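Hyaluronidase (Streptomyces koganeiensis, PDB 4UFQ) degrades hyaluronan as a bacterial hyaluronidase of the HylP family, built as three intertwined beta-rich chains. Local coordinates at the interface of chains A and B. Sequence-based numbering; all coordinates share one arbitrary frame. Chains: chain A/B, Hyaluronidase.

Contact 1: the interface of chains A and B. Residues chain A 82, 85, 89-90; chain B 71-73.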
loop_
_atom_site.group_PDB
_atom_site.type_symbol
_atom_site.label_atom_id
_atom_site.label_comp_id
_atom_site.label_asym_id
_atom_site.label_seq_id
_atom_site.Cartn_x
_atom_site.Cartn_y
_atom_site.Cartn_z
ATOM N N HIS A 82 6.383 7.627 12.211
ATOM C CA HIS A 82 6.260 9.078 12.115
ATOM C C HIS A 82 5.778 9.615 13.456
ATOM O O HIS A 82 4.684 9.262 13.925
ATOM C CB HIS A 82 5.306 9.500 10.995
ATOM C CG HIS A 82 5.123 10.980 10.908
ATOM N ND1 HIS A 82 4.107 11.637 11.567
ATOM C CD2 HIS A 82 5.850 11.939 10.286
ATOM C CE1 HIS A 82 4.203 12.933 11.337
ATOM N NE2 HIS A 82 5.257 13.146 10.566
ATOM N N TYR A 85 2.093 15.319 15.589
ATOM C CA TYR A 85 1.841 16.525 16.369
ATOM C C TYR A 85 0.379 16.575 16.804
ATOM O O TYR A 85 -0.535 16.331 16.003
ATOM C CB TYR A 85 2.207 17.768 15.546
ATOM C CG TYR A 85 3.670 17.821 15.195
ATOM C CD1 TYR A 85 4.171 17.062 14.152
ATOM C CD2 TYR A 85 4.553 18.614 15.914
ATOM C CE1 TYR A 85 5.507 17.085 13.831
ATOM C CE2 TYR A 85 5.899 18.649 15.596
ATOM C CZ TYR A 85 6.367 17.883 14.551
ATOM O OH TYR A 85 7.696 17.889 14.211
ATOM N N SER A 89 -0.691 19.659 12.876
ATOM C CA SER A 89 0.116 20.489 11.987
ATOM C C SER A 89 0.932 19.647 11.002
ATOM O O SER A 89 1.757 20.181 10.263
ATOM C CB SER A 89 1.043 21.400 12.803
ATOM O OG SER A 89 1.957 20.650 13.585
ATOM N N ASP A 90 0.693 18.336 10.990
ATOM C CA ASP A 90 1.368 17.441 10.056
ATOM C C ASP A 90 0.425 16.868 8.993
ATOM O O ASP A 90 0.632 15.764 8.492
ATOM C CB ASP A 90 2.050 16.309 10.817
ATOM C CG ASP A 90 1.128 15.608 11.786
ATOM O OD1 ASP A 90 -0.088 15.925 11.843
ATOM O OD2 ASP A 90 1.636 14.715 12.491
ATOM N N THR B 71 9.972 13.084 12.172
ATOM C CA THR B 71 8.930 13.924 12.750
ATOM C C THR B 71 8.521 15.061 11.806
ATOM O O THR B 71 8.351 16.206 12.215
ATOM C CB THR B 71 9.379 14.462 14.116
ATOM O OG1 THR B 71 8.302 15.176 14.737
ATOM C CG2 THR B 71 10.623 15.369 13.992
ATOM N N GLU B 72 8.323 14.708 10.541
ATOM C CA GLU B 72 8.057 15.674 9.476
ATOM C C GLU B 72 6.701 16.368 9.611
ATOM O O GLU B 72 5.704 15.749 9.998
ATOM C CB GLU B 72 8.098 14.952 8.127
ATOM C CG GLU B 72 9.465 14.340 7.780
ATOM C CD GLU B 72 9.732 12.995 8.439
ATOM O OE1 GLU B 72 8.826 12.436 9.091
ATOM O OE2 GLU B 72 10.862 12.486 8.299
ATOM N N THR B 73 6.643 17.640 9.235
ATOM C CA THR B 73 5.367 18.345 9.216
ATOM C C THR B 73 4.706 18.347 7.841
ATOM O O THR B 73 3.487 18.464 7.752
ATOM C CB THR B 73 5.513 19.796 9.703
ATOM O OG1 THR B 73 6.553 20.450 8.969
ATOM C CG2 THR B 73 5.834 19.830 11.199
HETATM O O HOH W 1 1.323 19.934 7.116
#

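Contact 2: the interface of chains A and B. Residues chain A 66, 68, 77-78; chain B 56, 64-66.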
loop_
_atom_site.group_PDB
_atom_site.type_symbol
_atom_site.label_atom_id
_atom_site.label_comp_id
_atom_site.label_asym_id
_atom_site.label_seq_id
_atom_site.Cartn_x
_atom_site.Cartn_y
_atom_site.Cartn_z
HETATM N N MSE A 66 18.294 0.098 -3.591
HETATM C CA MSE A 66 18.399 -0.384 -2.230
HETATM C C MSE A 66 17.742 -1.736 -2.008
HETATM O O MSE A 66 16.585 -1.956 -2.406
HETATM C CB MSE A 66 17.808 0.633 -1.273
HETATM C CG MSE A 66 17.933 0.222 0.157
HETATM SE SE MSE A 66 17.412 1.671 1.323
HETATM C CE MSE A 66 17.472 0.636 2.968
ATOM N N LEU A 68 16.794 -4.585 1.069
ATOM C CA LEU A 68 16.629 -4.837 2.493
ATOM C C LEU A 68 16.121 -6.261 2.694
ATOM O O LEU A 68 15.120 -6.652 2.101
ATOM C CB LEU A 68 15.673 -3.826 3.105
ATOM C CG LEU A 68 15.332 -4.026 4.577
ATOM C CD1 LEU A 68 16.573 -3.854 5.447
ATOM C CD2 LEU A 68 14.268 -3.054 5.024
ATOM N N THR A 77 10.040 -5.892 8.667
ATOM C CA THR A 77 11.411 -5.898 8.133
ATOM C C THR A 77 11.940 -4.464 8.037
ATOM O O THR A 77 13.092 -4.180 8.400
ATOM C CB THR A 77 11.508 -6.615 6.748
ATOM O OG1 THR A 77 10.998 -7.951 6.867
ATOM C CG2 THR A 77 12.951 -6.677 6.261
ATOM N N LEU A 78 11.091 -3.581 7.507
ATOM C CA LEU A 78 11.274 -2.143 7.632
ATOM C C LEU A 78 10.132 -1.608 8.501
ATOM O O LEU A 78 8.944 -1.822 8.185
ATOM C CB LEU A 78 11.269 -1.466 6.259
ATOM C CG LEU A 78 11.297 0.067 6.286
ATOM C CD1 LEU A 78 12.515 0.619 7.063
ATOM C CD2 LEU A 78 11.278 0.633 4.884
ATOM N N VAL B 56 21.189 -3.847 2.824
ATOM C CA VAL B 56 20.986 -4.033 4.259
ATOM C C VAL B 56 20.436 -5.426 4.532
ATOM O O VAL B 56 19.437 -5.824 3.932
ATOM C CB VAL B 56 20.042 -2.952 4.836
ATOM C CG1 VAL B 56 19.843 -3.124 6.337
ATOM C CG2 VAL B 56 20.579 -1.552 4.518
ATOM N N SER B 64 13.379 -5.842 13.967
ATOM C CA SER B 64 13.325 -5.314 12.604
ATOM C C SER B 64 14.730 -5.151 12.036
ATOM O O SER B 64 15.608 -4.668 12.716
ATOM C CB SER B 64 12.630 -3.950 12.568
ATOM O OG SER B 64 11.276 -4.060 12.950
ATOM N N ALA B 65 14.929 -5.544 10.785
ATOM C CA ALA B 65 16.214 -5.362 10.123
ATOM C C ALA B 65 16.536 -3.879 10.032
ATOM O O ALA B 65 17.700 -3.469 10.081
ATOM C CB ALA B 65 16.168 -5.977 8.745
HETATM N N MSE B 66 15.492 -3.069 9.907
HETATM C CA MSE B 66 15.673 -1.639 9.763
HETATM C C MSE B 66 14.579 -0.816 10.422
HETATM O O MSE B 66 13.379 -1.074 10.224
HETATM C CB MSE B 66 15.771 -1.275 8.294
HETATM C CG MSE B 66 16.013 0.182 8.076
HETATM SE SE MSE B 66 16.395 0.530 6.215
HETATM C CE MSE B 66 16.367 2.468 6.364
#

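Contact 1: the interface of chains A and B
A:Tyr85 and A:His82 reach across to the short run B:Thr71 to B:Thr73 in a polar side-chain-to-backbone interface between two copies of the protein, one that helps to hold neighbouring chains of the intertwined trimer together. The phenol oxygen OH of A:Tyr85 donates to the backbone O of B:Thr71 at 2.7 Å, approaching in the carbonyl plane, and accepts from that threonine's hydroxyl OG1 at 2.8 Å. Tyrosine suits the place because its hydroxyl can give and take at once. With OG1 of B:Thr71 anti to the backbone N (chi1 -174°), beside the carbonyl carbon, the residue offers both groups to the same phenol. The ring works too: methyl CG2 of B:Thr73 lies above it, off-centre towards one side, 3.8 Å from CE1 of A:Tyr85. A phenylalanine here would keep that apolar cover but would probably leave the carbonyl and hydroxyl of B:Thr71 without their mate in chain A.

A:His82 grips the next residue of chain B. Its NE2 donates to the backbone O of B:Glu72 at 2.7 Å, a nearly straight bond (162° at H) that uses a carbonyl lone pair and lies in the imidazole plane. The carboxylate of B:Glu72 is turned nearly coplanar with the ring, and its OE1 faces CD2 of A:His82 at 3.2 Å. Within chain A, OD2 of A:Asp90 accepts from the backbone N of A:Tyr85 at 3.2 Å, met from above the carboxylate plane, and probably helps to steady the stretch that bears the phenol. Beyond it a water links the backbone O atoms of A:Ser89 and B:Thr73.

A:His82 stands near the end of strand 79-83, the other chain A residues follow it in a loop, and the chain B segment comes just after strand 66-70.

Contact 2: the interface of chains A and B
The selenomethionines A:Met66 and B:Met66 meet tip to tip in a parallel, strand-to-strand interface of the triple-stranded beta-helix typical of the HylP family. Methyl CE of A:Met66 touches SE of B:Met66 at 3.4 Å. CG of B:Met66 is anti to the backbone N (chi1 -178°) and the chain stays extended beyond it, which carries the selenium well away from its own strand; selenomethionine stands in for methionine here, whose long, unbranched side chain suits this reach.

Packing is tight around A:Leu68, bridged in parallel to B:Val56. The two side chains run side by side, pointing the same way, and CD1 of A:Leu68 presses on CG1 of B:Val56 at 3.5 Å, closer than usual for two methyls. The same CD1 also rests 3.9 Å from CB of B:Ala65, where a small alanine lets the leucine's branch come in, and lies against CB of B:Met66. A:Leu78 runs alongside B:Met66, its CD1 3.7 Å from CG of B:Met66.

The margin towards B:Ser64 is looser. That serine buries no surface against chain A, and its CB comes no nearer to O of A:Thr77 than 4.2 Å. Here the backbone does the work: N of B:Met66 donates to O of A:Thr77 at 3.0 Å, close to the line of the carbonyl but bent at the hydrogen (137°), while the threonine's CG2 only skirts the methyl of B:Ala65.

Contact 1 and contact 2 lie about 23 Å apart, measured between the centres of their C-alpha atoms, both on the interface of chains A and B. They share no residue, but they are close in sequence. In chain A, the segment carrying A:Thr77 and A:Leu78 in contact 2 leads into strand 79-83, which holds A:His82 of contact 1; in chain B, strand 66-70 starts in contact 2 and ends just before the loop of contact 1. The same strands thus join an apolar region to a polar, partly hydrated one, and together the two probably fix the register of the neighbouring chains.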